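Side-chain contacts in putative 3-hydroxybutyryl-CoA dehydratase (PDB 3HIN), which probably acts as a lyase of the enoyl-CoA hydratase/isomerase (crotonase) family, whose members work on acyl-CoA thioesters: residues D248-A251 with K252-R256; M241-V244 with A245-D248; G205-V208 with A209-P213; A47-D50 with C51-I55; E228-P231 with Q232-L235. All coordinates share one frame; numbering follows the deposited sequence.

Contact 1 of 5, residues D248-A251 with K252-R256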
loop_
_atom_site.group_PDB
_atom_site.type_symbol
_atom_site.label_atom_id
_atom_site.label_comp_id
_atom_site.label_asym_id
_atom_site.label_seq_id
_atom_site.Cartn_x
_atom_site.Cartn_y
_atom_site.Cartn_z
ATOM N N ASP A 248 28.545 -15.346 16.312
ATOM C CA ASP A 248 29.315 -15.689 15.127
ATOM C C ASP A 248 30.859 -15.633 15.283
ATOM O O ASP A 248 31.389 -14.716 15.959
ATOM C CB ASP A 248 28.929 -14.743 14.021
ATOM C CG ASP A 248 29.570 -15.091 12.715
ATOM O OD1 ASP A 248 28.856 -15.695 11.894
ATOM O OD2 ASP A 248 30.773 -14.781 12.503
ATOM N N GLN A 249 31.575 -16.559 14.612
ATOM C CA GLN A 249 33.023 -16.686 14.820
ATOM C C GLN A 249 33.807 -15.407 14.551
ATOM O O GLN A 249 34.722 -15.085 15.322
ATOM C CB GLN A 249 33.633 -17.901 14.102
ATOM C CG GLN A 249 34.954 -18.375 14.752
ATOM C CD GLN A 249 34.787 -18.822 16.259
ATOM O OE1 GLN A 249 33.847 -19.554 16.605
ATOM N NE2 GLN A 249 35.688 -18.358 17.127
ATOM N N GLU A 250 33.460 -14.676 13.490
ATOM C CA GLU A 250 34.083 -13.364 13.213
ATOM C C GLU A 250 33.917 -12.364 14.372
ATOM O O GLU A 250 34.878 -11.620 14.692
ATOM C CB GLU A 250 33.582 -12.717 11.902
ATOM C CG GLU A 250 34.324 -11.362 11.556
ATOM C CD GLU A 250 35.889 -11.475 11.543
ATOM O OE1 GLU A 250 36.413 -12.541 11.147
ATOM O OE2 GLU A 250 36.604 -10.503 11.921
ATOM N N ALA A 251 32.713 -12.315 14.977
ATOM C CA ALA A 251 32.503 -11.493 16.181
ATOM C C ALA A 251 33.376 -11.916 17.391
ATOM O O ALA A 251 33.906 -11.055 18.090
ATOM C CB ALA A 251 31.011 -11.428 16.563
ATOM N N LYS A 252 33.543 -13.204 17.610
ATOM C CA LYS A 252 34.296 -13.702 18.749
ATOM C C LYS A 252 35.768 -13.452 18.591
ATOM O O LYS A 252 36.487 -13.247 19.522
ATOM C CB LYS A 252 34.073 -15.192 18.897
ATOM C CG LYS A 252 32.741 -15.572 19.426
ATOM C CD LYS A 252 32.361 -16.930 18.967
ATOM C CE LYS A 252 31.357 -17.544 19.878
ATOM N NZ LYS A 252 31.191 -18.955 19.502
ATOM N N THR A 253 36.189 -13.489 17.363
ATOM C CA THR A 253 37.576 -13.320 16.991
ATOM C C THR A 253 37.956 -11.885 17.307
ATOM O O THR A 253 38.982 -11.641 17.927
ATOM C CB THR A 253 37.798 -13.642 15.497
ATOM O OG1 THR A 253 37.604 -15.047 15.279
ATOM C CG2 THR A 253 39.195 -13.283 15.078
ATOM N N ARG A 254 37.101 -10.955 16.900
ATOM C CA ARG A 254 37.266 -9.542 17.169
ATOM C C ARG A 254 37.232 -9.212 18.642
ATOM O O ARG A 254 38.045 -8.441 19.089
ATOM C CB ARG A 254 36.211 -8.711 16.405
ATOM C CG ARG A 254 36.648 -8.365 14.968
ATOM C CD ARG A 254 35.477 -7.984 14.111
ATOM N NE ARG A 254 35.778 -8.191 12.694
ATOM C CZ ARG A 254 35.663 -7.248 11.764
ATOM N NH1 ARG A 254 35.214 -6.024 12.098
ATOM N NH2 ARG A 254 35.978 -7.545 10.499
ATOM N N ILE A 255 36.307 -9.794 19.397
ATOM C CA ILE A 255 36.279 -9.630 20.871
ATOM C C ILE A 255 37.504 -10.230 21.578
ATOM O O ILE A 255 37.941 -9.690 22.587
ATOM C CB ILE A 255 34.952 -10.161 21.507
ATOM C CG1 ILE A 255 34.028 -8.997 21.894
ATOM C CG2 ILE A 255 35.203 -11.034 22.730
ATOM C CD1 ILE A 255 32.857 -8.701 20.829
ATOM N N ARG A 256 38.035 -11.336 21.050
ATOM C CA ARG A 256 39.301 -11.911 21.532
ATOM C C ARG A 256 40.442 -10.899 21.372
ATOM O O ARG A 256 41.113 -10.565 22.339
ATOM C CB ARG A 256 39.670 -13.194 20.769
ATOM C CG ARG A 256 39.065 -14.519 21.241
ATOM C CD ARG A 256 40.108 -15.603 21.038
ATOM N NE ARG A 256 41.211 -15.376 21.997
ATOM C CZ ARG A 256 42.466 -15.834 21.915
ATOM N NH1 ARG A 256 42.882 -16.583 20.894
ATOM N NH2 ARG A 256 43.317 -15.510 22.880
#
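Residues 249-256 form the first turns of helix 249-265, with Asp248 just ahead of it; Lys252 N, Arg254 N and Ile255 N donate to Asp248 O, Glu250 O and Ala251 O, each four residues back. The main side-chain pair is Glu250 and Arg254, one turn apart. Arg254 NE donates to Glu250 OE2 at 2.6 Å, and the bond is almost straight at 178°. OE2 uses its anti lone pair, the one facing away from OE1, and it lies in the guanidinium plane. The carboxylate itself stands nearly perpendicular to that plane, at 88°. A weak second bond runs from Arg254 NH2 to Glu250 OE2 at 3.3 Å. Glu250 reaches its partner by a bend at chi2 (53°), which turns the acid along the helix.

Gln249 O takes two donors. Thr253 N reaches Gln249 O at 3.0 Å. Thr253 OG1 reaches Gln249 O at 2.9 Å from the other face of the carbonyl plane. Lys252 crosses Gln249 at about a right angle, with Lys252 CD 3.8 Å from Gln249 OE1. At the start of the helix, Asp248 is the N-cap: Asp248 OD2 accepts from Glu250 N at 2.9 Å. Arg254 NH2 also bonds to the backbone oxygen of Gln210, so the guanidinium has partners on two parts of the chain.

The chemistry is that of a helix start on the surface. An acid caps an early backbone N-H, and a Glu-Arg salt bridge spans the first turn. The Asp248 and Glu250 carboxylates, placed near the amino end, would be expected to interact favourably with the helix dipole.

Contact 2 of 5, residues M241-V244 with A245-D248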
loop_
_atom_site.group_PDB
_atom_site.type_symbol
_atom_site.label_atom_id
_atom_site.label_comp_id
_atom_site.label_asym_id
_atom_site.label_seq_id
_atom_site.Cartn_x
_atom_site.Cartn_y
_atom_site.Cartn_z
ATOM N N MET A 241 18.443 -10.842 15.873
ATOM C CA MET A 241 19.608 -10.410 15.074
ATOM C C MET A 241 20.840 -10.248 15.913
ATOM O O MET A 241 21.964 -10.638 15.460
ATOM C CB MET A 241 19.377 -9.073 14.369
ATOM C CG MET A 241 20.403 -8.759 13.249
ATOM S SD MET A 241 20.311 -9.827 11.760
ATOM C CE MET A 241 21.465 -11.026 12.066
ATOM N N ALA A 242 20.647 -9.788 17.175
ATOM C CA ALA A 242 21.783 -9.477 18.024
ATOM C C ALA A 242 22.513 -10.726 18.443
ATOM O O ALA A 242 23.782 -10.738 18.455
ATOM C CB ALA A 242 21.367 -8.713 19.257
ATOM N N THR A 243 21.757 -11.758 18.784
ATOM C CA THR A 243 22.337 -12.959 19.318
ATOM C C THR A 243 23.065 -13.736 18.235
ATOM O O THR A 243 24.116 -14.369 18.488
ATOM C CB THR A 243 21.344 -13.821 20.145
ATOM O OG1 THR A 243 22.098 -14.794 20.905
ATOM C CG2 THR A 243 20.374 -14.587 19.272
ATOM N N VAL A 244 22.556 -13.672 17.040
ATOM C CA VAL A 244 23.155 -14.381 15.926
ATOM C C VAL A 244 24.452 -13.702 15.627
ATOM O O VAL A 244 25.490 -14.375 15.484
ATOM C CB VAL A 244 22.233 -14.361 14.697
ATOM C CG1 VAL A 244 22.990 -14.839 13.464
ATOM C CG2 VAL A 244 21.056 -15.285 14.918
ATOM N N ALA A 245 24.410 -12.370 15.522
ATOM C CA ALA A 245 25.622 -11.614 15.207
ATOM C C ALA A 245 26.703 -11.910 16.255
ATOM O O ALA A 245 27.854 -12.193 15.910
ATOM C CB ALA A 245 25.323 -10.235 15.211
ATOM N N GLN A 246 26.332 -11.840 17.525
ATOM C CA GLN A 246 27.270 -11.925 18.575
ATOM C C GLN A 246 27.748 -13.356 18.707
ATOM O O GLN A 246 28.796 -13.623 19.281
ATOM C CB GLN A 246 26.676 -11.426 19.906
ATOM C CG GLN A 246 25.524 -12.235 20.548
ATOM C CD GLN A 246 25.948 -13.435 21.398
ATOM O OE1 GLN A 246 27.064 -13.466 21.900
ATOM N NE2 GLN A 246 25.033 -14.420 21.598
ATOM N N SER A 247 27.006 -14.332 18.212
ATOM C CA SER A 247 27.514 -15.646 18.519
ATOM C C SER A 247 28.373 -16.169 17.358
ATOM O O SER A 247 28.924 -17.252 17.446
ATOM C CB SER A 247 26.383 -16.565 19.000
ATOM O OG SER A 247 25.656 -16.959 17.884
ATOM N N ASP A 248 28.545 -15.346 16.312
ATOM C CA ASP A 248 29.315 -15.689 15.127
ATOM C C ASP A 248 30.859 -15.633 15.283
ATOM O O ASP A 248 31.389 -14.716 15.959
ATOM C CB ASP A 248 28.929 -14.743 14.021
ATOM C CG ASP A 248 29.570 -15.091 12.715
ATOM O OD1 ASP A 248 28.856 -15.695 11.894
ATOM O OD2 ASP A 248 30.773 -14.781 12.503
#
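Thr243 and Gln246 make the polar side-chain contact of this stretch. Gln246 NE2 donates to Thr243 OG1 at 3.0 Å with an angle of 156°, and OG1 lies in the plane of the Gln246 amide. The glutamine folds back to get there. Its CG sits between the backbone N and the carbonyl carbon (chi1 66°), which puts Gln246 CG 3.1 Å from Ala242 O. A further bend at chi2 (84°) carries NE2 to Thr243.

Ser247 OG makes a second side-chain bond. Ser247 OG donates to Thr243 O at 3.1 Å, and the same carbonyl accepts a weak bond from Ser247 N. Thr243 O is therefore held by both the backbone and the hydroxyl of one residue.

The backbone bonds show the last turns of helix 231-247. Ala245 N bonds to Met241 O and Gln246 N to Ala242 O, the usual step of four residues. Ser247 N also bonds to Val244 O at 3.1 Å, only three residues back, with its donor well above the carbonyl plane. This is a 3-10-like step beside the weak four-residue bond to Thr243 O. The chain then passes through Asp248 into helix 249-265.

Some side-chain carbons rest on backbone oxygens. Ala245 CB lies 3.4 Å from Met241 O, and Asp248 CB is 3.8 Å from Val244 O. The apolar contacts are made with helix 213-228, where the Met241 side chain packs on Phe217, Ala218 and Ala222. Asp248 touches Leu214 of that same helix.

Contact 3 of 5, residues G205-V208 with A209-P213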
loop_
_atom_site.group_PDB
_atom_site.type_symbol
_atom_site.label_atom_id
_atom_site.label_comp_id
_atom_site.label_asym_id
_atom_site.label_seq_id
_atom_site.Cartn_x
_atom_site.Cartn_y
_atom_site.Cartn_z
ATOM N N GLY A 205 34.105 3.880 1.822
ATOM C CA GLY A 205 34.032 2.466 1.330
ATOM C C GLY A 205 35.165 1.632 1.950
ATOM O O GLY A 205 34.957 0.500 2.391
ATOM N N ASN A 206 36.373 2.194 2.022
ATOM C CA ASN A 206 37.470 1.482 2.728
ATOM C C ASN A 206 37.152 1.181 4.198
ATOM O O ASN A 206 37.575 0.113 4.732
ATOM C CB ASN A 206 38.844 2.219 2.627
ATOM C CG ASN A 206 39.385 2.229 1.213
ATOM O OD1 ASN A 206 39.761 3.289 0.682
ATOM N ND2 ASN A 206 39.394 1.038 0.571
ATOM N N ARG A 207 36.404 2.090 4.842
ATOM C CA ARG A 207 36.039 1.907 6.267
ATOM C C ARG A 207 34.984 0.801 6.470
ATOM O O ARG A 207 35.218 -0.123 7.255
ATOM C CB ARG A 207 35.681 3.259 6.955
ATOM C CG ARG A 207 34.977 3.141 8.318
ATOM C CD ARG A 207 35.981 2.591 9.385
ATOM N NE ARG A 207 35.301 2.376 10.652
ATOM C CZ ARG A 207 34.467 1.366 10.926
ATOM N NH1 ARG A 207 34.217 0.450 10.021
ATOM N NH2 ARG A 207 33.892 1.255 12.131
ATOM N N VAL A 208 33.865 0.850 5.727
ATOM C CA VAL A 208 32.839 -0.203 5.810
ATOM C C VAL A 208 33.455 -1.539 5.420
ATOM O O VAL A 208 33.045 -2.603 5.904
ATOM C CB VAL A 208 31.537 0.101 4.977
ATOM C CG1 VAL A 208 30.877 1.368 5.441
ATOM C CG2 VAL A 208 31.867 0.194 3.446
ATOM N N ALA A 209 34.488 -1.478 4.591
ATOM C CA ALA A 209 35.171 -2.709 4.120
ATOM C C ALA A 209 35.742 -3.540 5.258
ATOM O O ALA A 209 35.970 -4.739 5.093
ATOM C CB ALA A 209 36.280 -2.351 3.161
ATOM N N GLN A 210 35.973 -2.897 6.402
ATOM C CA GLN A 210 36.564 -3.556 7.545
ATOM C C GLN A 210 35.489 -4.299 8.348
ATOM O O GLN A 210 35.817 -5.130 9.207
ATOM C CB GLN A 210 37.157 -2.508 8.457
ATOM C CG GLN A 210 38.053 -1.446 7.776
ATOM C CD GLN A 210 38.621 -0.439 8.784
ATOM O OE1 GLN A 210 38.133 -0.320 9.912
ATOM N NE2 GLN A 210 39.686 0.256 8.394
ATOM N N ASN A 211 34.210 -4.009 8.109
ATOM C CA ASN A 211 33.115 -4.637 8.909
ATOM C C ASN A 211 32.975 -6.162 8.662
ATOM O O ASN A 211 33.282 -6.646 7.574
ATOM C CB ASN A 211 31.747 -3.924 8.693
ATOM C CG ASN A 211 31.790 -2.450 9.139
ATOM O OD1 ASN A 211 32.518 -2.094 10.064
ATOM N ND2 ASN A 211 30.998 -1.612 8.522
ATOM N N ALA A 212 32.545 -6.896 9.689
ATOM C CA ALA A 212 32.149 -8.319 9.541
ATOM C C ALA A 212 30.890 -8.404 8.667
ATOM O O ALA A 212 30.046 -7.507 8.689
ATOM C CB ALA A 212 31.884 -8.960 10.939
ATOM N N PRO A 213 30.757 -9.473 7.883
ATOM C CA PRO A 213 29.657 -9.597 6.911
ATOM C C PRO A 213 28.284 -9.537 7.578
ATOM O O PRO A 213 27.327 -8.978 6.996
ATOM C CB PRO A 213 29.895 -10.997 6.305
ATOM C CG PRO A 213 31.354 -11.167 6.408
ATOM C CD PRO A 213 31.698 -10.598 7.773
#
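Arg207 reaches past Gln210 to Asn211, across the end of helix 197-208. From CB its CG runs opposite the backbone N (chi1 166°), and a bend at chi2 (70°) swings the chain toward the turn that follows. Arg207 CD then passes 3.7 Å from Gln210 OE1. Arg207 NE lies 4.0 Å from Gln210 OE1. The Arg207 guanidinium and the Gln210 amide are nearly parallel, but OE1 approaches obliquely.

At the tip, Arg207 NH1 donates to Asn211 OD1 at 3.1 Å with an angle of 161°. OD1 lies in the guanidinium plane, at its edge. The Asn211 amide is turned steeply against that plane, and NH1 approaches OD1 from somewhat outside the amide plane.

Beside this side-chain bond the backbone closes the helix. Ala209 N still bonds to Gly205 O. Gln210 N then donates to Arg207 O, and Asn211 N donates to Val208 O at 2.9 Å, each three residues back. Ala209 CB sits 3.2 Å from Asn206 O, and the Ala209 side chain also packs on Pro25. Ala209 O accepts from Arg60 NE.

This is a helix C-terminal end that unwinds through a type I beta turn, Val208 to Asn211, with an Arg-Asn side-chain bond laid over it. It joins helix 197-208 to helix 213-228, with Ala212 as the N-cap residue.

Contact 4 of 5, residues A47-D50 with C51-I55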
loop_
_atom_site.group_PDB
_atom_site.type_symbol
_atom_site.label_atom_id
_atom_site.label_comp_id
_atom_site.label_asym_id
_atom_site.label_seq_id
_atom_site.Cartn_x
_atom_site.Cartn_y
_atom_site.Cartn_z
ATOM N N ALA A 47 23.010 -2.052 -17.565
ATOM C CA ALA A 47 24.443 -2.202 -17.265
ATOM C C ALA A 47 24.663 -2.099 -15.774
ATOM O O ALA A 47 25.467 -2.833 -15.270
ATOM C CB ALA A 47 25.310 -1.129 -17.957
ATOM N N LEU A 48 24.000 -1.138 -15.124
ATOM C CA LEU A 48 24.027 -0.982 -13.664
ATOM C C LEU A 48 23.574 -2.242 -12.897
ATOM O O LEU A 48 24.267 -2.738 -12.048
ATOM C CB LEU A 48 23.135 0.202 -13.250
ATOM C CG LEU A 48 23.129 0.590 -11.774
ATOM C CD1 LEU A 48 24.596 0.767 -11.290
ATOM C CD2 LEU A 48 22.303 1.910 -11.480
ATOM N N LYS A 49 22.419 -2.761 -13.221
ATOM C CA LYS A 49 21.952 -3.974 -12.621
ATOM C C LYS A 49 22.993 -5.100 -12.733
ATOM O O LYS A 49 23.243 -5.830 -11.763
ATOM C CB LYS A 49 20.693 -4.373 -13.350
ATOM C CG LYS A 49 19.917 -5.513 -12.753
ATOM C CD LYS A 49 18.616 -5.668 -13.570
ATOM C CE LYS A 49 18.163 -7.106 -13.622
ATOM N NZ LYS A 49 17.213 -7.287 -12.476
ATOM N N ASP A 50 23.577 -5.224 -13.924
ATOM C CA ASP A 50 24.648 -6.179 -14.174
ATOM C C ASP A 50 25.805 -6.015 -13.216
ATOM O O ASP A 50 26.247 -7.000 -12.651
ATOM C CB ASP A 50 25.189 -6.067 -15.605
ATOM C CG ASP A 50 24.341 -6.815 -16.622
ATOM O OD1 ASP A 50 23.305 -7.417 -16.193
ATOM O OD2 ASP A 50 24.696 -6.783 -17.849
ATOM N N CYS A 51 26.305 -4.789 -13.042
ATOM C CA CYS A 51 27.451 -4.583 -12.138
ATOM C C CYS A 51 27.109 -5.021 -10.720
ATOM O O CYS A 51 27.962 -5.518 -10.029
ATOM C CB CYS A 51 27.796 -3.127 -12.022
ATOM S SG CYS A 51 28.551 -2.520 -13.432
ATOM N N LEU A 52 25.864 -4.794 -10.295
ATOM C CA LEU A 52 25.423 -5.263 -8.980
ATOM C C LEU A 52 24.865 -6.714 -8.948
ATOM O O LEU A 52 24.296 -7.124 -7.959
ATOM C CB LEU A 52 24.433 -4.276 -8.407
ATOM C CG LEU A 52 24.821 -2.816 -8.625
ATOM C CD1 LEU A 52 23.625 -1.888 -8.438
ATOM C CD2 LEU A 52 25.911 -2.452 -7.636
ATOM N N THR A 53 25.037 -7.503 -10.007
ATOM C CA THR A 53 24.616 -8.911 -9.919
ATOM C C THR A 53 25.866 -9.768 -9.699
ATOM O O THR A 53 26.854 -9.587 -10.395
ATOM C CB THR A 53 23.793 -9.300 -11.183
ATOM O OG1 THR A 53 22.666 -8.414 -11.233
ATOM C CG2 THR A 53 23.246 -10.751 -11.092
ATOM N N ASP A 54 25.832 -10.669 -8.707
ATOM C CA ASP A 54 26.935 -11.618 -8.485
ATOM C C ASP A 54 28.234 -10.855 -8.298
ATOM O O ASP A 54 29.238 -11.127 -8.967
ATOM C CB ASP A 54 27.099 -12.605 -9.669
ATOM C CG ASP A 54 25.900 -13.530 -9.829
ATOM O OD1 ASP A 54 25.193 -13.810 -8.829
ATOM O OD2 ASP A 54 25.651 -13.982 -10.964
ATOM N N ILE A 55 28.184 -9.876 -7.401
ATOM C CA ILE A 55 29.314 -9.000 -7.119
ATOM C C ILE A 55 30.382 -9.896 -6.503
ATOM O O ILE A 55 30.125 -10.526 -5.471
ATOM C CB ILE A 55 28.910 -7.945 -6.019
ATOM C CG1 ILE A 55 27.802 -7.019 -6.520
ATOM C CG2 ILE A 55 30.143 -7.211 -5.465
ATOM C CD1 ILE A 55 27.353 -5.964 -5.490
HETATM O O HOH W 1 28.244 -8.358 -12.049
#
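Leu48 and Leu52 meet one helical turn apart, on the packed side of this helix end. Leu48 CD1 and Leu52 CD1 are 4.0 Å apart. The Leu48 side chain leaves opposite its backbone N (chi1 -175°), which carries it along the helix toward Leu52. Leu52 CG also lies 3.5 Å from Leu48 O. Around this pair, Leu48 touches Val98, and Leu52 packs on Lys101 and Ile102, all of helix 85-103. Leu52 and Cys51 both touch Ile29 of strand 26-31. Cys51 SG lies 3.6 Å from Ala47 O, and the Cys51 side chain touches Leu18 and Val20 of strand 18-23.

The other side is more polar. Thr53 OG1 donates to Lys49 O at 2.7 Å, from above the carbonyl plane. With chi1 at -59°, OG1 sits beside its own backbone N, on the side of the Lys49 carbonyl. Thr53 N bonds to Asp50 O at 3.0 Å, three residues back. Asp50 itself is exposed. A water lies near Asp50 O and Thr53 O, but both distances are so short that its placement is doubtful.

Regular bonding stops here: Cys51 N to Ala47 O and Leu52 N to Leu48 O are the last steps of four residues. The Thr53 hydroxyl then serves a carbonyl at the carboxyl end of helix 42-51. The chemistry is thus divided: leucines and the cysteine seat the helix against the sheet and helix 85-103, while threonine O-H and N-H groups satisfy terminal carbonyls.

Contact 5 of 5, residues E228-P231 with Q232-L235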
loop_
_atom_site.group_PDB
_atom_site.type_symbol
_atom_site.label_atom_id
_atom_site.label_comp_id
_atom_site.label_asym_id
_atom_site.label_seq_id
_atom_site.Cartn_x
_atom_site.Cartn_y
_atom_site.Cartn_z
ATOM N N GLU A 228 10.780 -0.248 11.093
ATOM C CA GLU A 228 9.431 0.029 10.597
ATOM C C GLU A 228 8.419 -0.980 11.139
ATOM O O GLU A 228 7.208 -0.832 10.971
ATOM C CB GLU A 228 9.404 -0.010 9.079
ATOM C CG GLU A 228 10.165 1.156 8.355
ATOM C CD GLU A 228 10.628 0.753 6.868
ATOM O OE1 GLU A 228 10.107 -0.236 6.279
ATOM O OE2 GLU A 228 11.541 1.405 6.305
ATOM N N ALA A 229 8.905 -2.016 11.818
ATOM C CA ALA A 229 8.009 -2.926 12.449
ATOM C C ALA A 229 7.269 -2.217 13.596
ATOM O O ALA A 229 7.709 -1.173 14.149
ATOM C CB ALA A 229 8.786 -4.136 12.996
ATOM N N ASN A 230 6.156 -2.816 13.977
ATOM C CA ASN A 230 5.556 -2.422 15.224
ATOM C C ASN A 230 6.593 -2.672 16.339
ATOM O O ASN A 230 7.428 -3.566 16.219
ATOM C CB ASN A 230 4.182 -3.085 15.353
ATOM C CG ASN A 230 4.182 -4.358 16.176
ATOM O OD1 ASN A 230 3.978 -4.365 17.425
ATOM N ND2 ASN A 230 4.298 -5.477 15.467
ATOM N N PRO A 231 6.609 -1.840 17.384
ATOM C CA PRO A 231 7.714 -1.910 18.356
ATOM C C PRO A 231 7.991 -3.261 19.022
ATOM O O PRO A 231 9.112 -3.666 19.054
ATOM C CB PRO A 231 7.345 -0.845 19.416
ATOM C CG PRO A 231 6.587 0.163 18.651
ATOM C CD PRO A 231 5.780 -0.641 17.583
ATOM N N GLN A 232 7.002 -3.935 19.541
ATOM C CA GLN A 232 7.183 -5.203 20.203
ATOM C C GLN A 232 7.823 -6.178 19.230
ATOM O O GLN A 232 8.718 -6.932 19.604
ATOM C CB GLN A 232 5.827 -5.689 20.662
ATOM C CG GLN A 232 5.790 -6.908 21.557
ATOM C CD GLN A 232 4.411 -7.689 21.557
ATOM O OE1 GLN A 232 4.212 -8.564 22.387
ATOM N NE2 GLN A 232 3.498 -7.367 20.626
ATOM N N THR A 233 7.387 -6.128 17.972
ATOM C CA THR A 233 7.969 -7.005 16.993
ATOM C C THR A 233 9.430 -6.640 16.629
ATOM O O THR A 233 10.290 -7.531 16.493
ATOM C CB THR A 233 7.087 -6.954 15.718
ATOM O OG1 THR A 233 5.785 -7.421 16.117
ATOM C CG2 THR A 233 7.708 -7.792 14.580
ATOM N N GLY A 234 9.716 -5.353 16.457
ATOM C CA GLY A 234 11.073 -4.926 16.013
ATOM C C GLY A 234 11.980 -5.322 17.179
ATOM O O GLY A 234 13.113 -5.753 16.979
ATOM N N LEU A 235 11.440 -5.266 18.399
ATOM C CA LEU A 235 12.305 -5.477 19.517
ATOM C C LEU A 235 12.734 -6.945 19.602
ATOM O O LEU A 235 13.924 -7.251 19.919
ATOM C CB LEU A 235 11.560 -5.126 20.776
ATOM C CG LEU A 235 11.753 -3.899 21.675
ATOM C CD1 LEU A 235 12.450 -2.829 21.209
ATOM C CD2 LEU A 235 10.448 -3.454 22.378
#
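Asn230 and Thr233 meet at the start of helix 231-247, their side chains crossing at about a right angle. Asn230 ND2 is modelled 2.5 Å from Thr233 OG1, which is too short to trust, and the placement of the amide end is doubtful. The methyl side of Thr233 is more secure. Its CG2 lies opposite the backbone N (chi1 -61° for OG1), and Thr233 CG2 is 4.1 Å from Ala229 CB. Ala229 CB also rests 3.8 Å from Gly234 N.

The backbone holds these groups in place. Gly234 N donates to Asn230 O at 2.9 Å, nearly along the C=O axis. Leu235 N donates to Pro231 O, also at 2.9 Å. The Leu235 side chain stays over that carbonyl, with Leu235 CB 3.3 Å from Pro231 O. Gln232 CB passes Asn230 OD1 at 4.0 Å.

Further out, the second subunit packs here. Asn230 touches Gln232 of that subunit. Asn230 also lies near Asn230 of the second subunit, and Gln232 near Gln232 of the second subunit. Glu228, just before the turn, forms a salt bridge with Arg160.

The arrangement is a helix start. Asn230 is the N-cap residue. Pro231 takes the first position of the helix, where no backbone N-H is needed for an i to i-4 bond. It is the connection between two successive helices, 213-228 and 231-247, in the carboxyl-terminal helical part of this crotonase-type chain, at the subunit interface.

Contacts 5, 2 and 1 follow one another along the chain. Contact 5 starts helix 231-247 and contact 2 ends it; their centres are 18 Å apart. Contacts 2 and 1 share Asp248 and touch directly: Ala251 CB lies 3.3 Å from Ala245 O. Contact 3 joins contact 1 through a probable hydrogen bond, Arg254 NH2 to Gln210 O at 2.7 Å, and Glu250 CG packs 3.5 Å from Ala212 CB. Contact 4 stands apart beside the larger sheet. Its nearest atoms are about 12 Å from contact 3 and about 19 Å from contact 5. None of the five contacts includes a bound ligand.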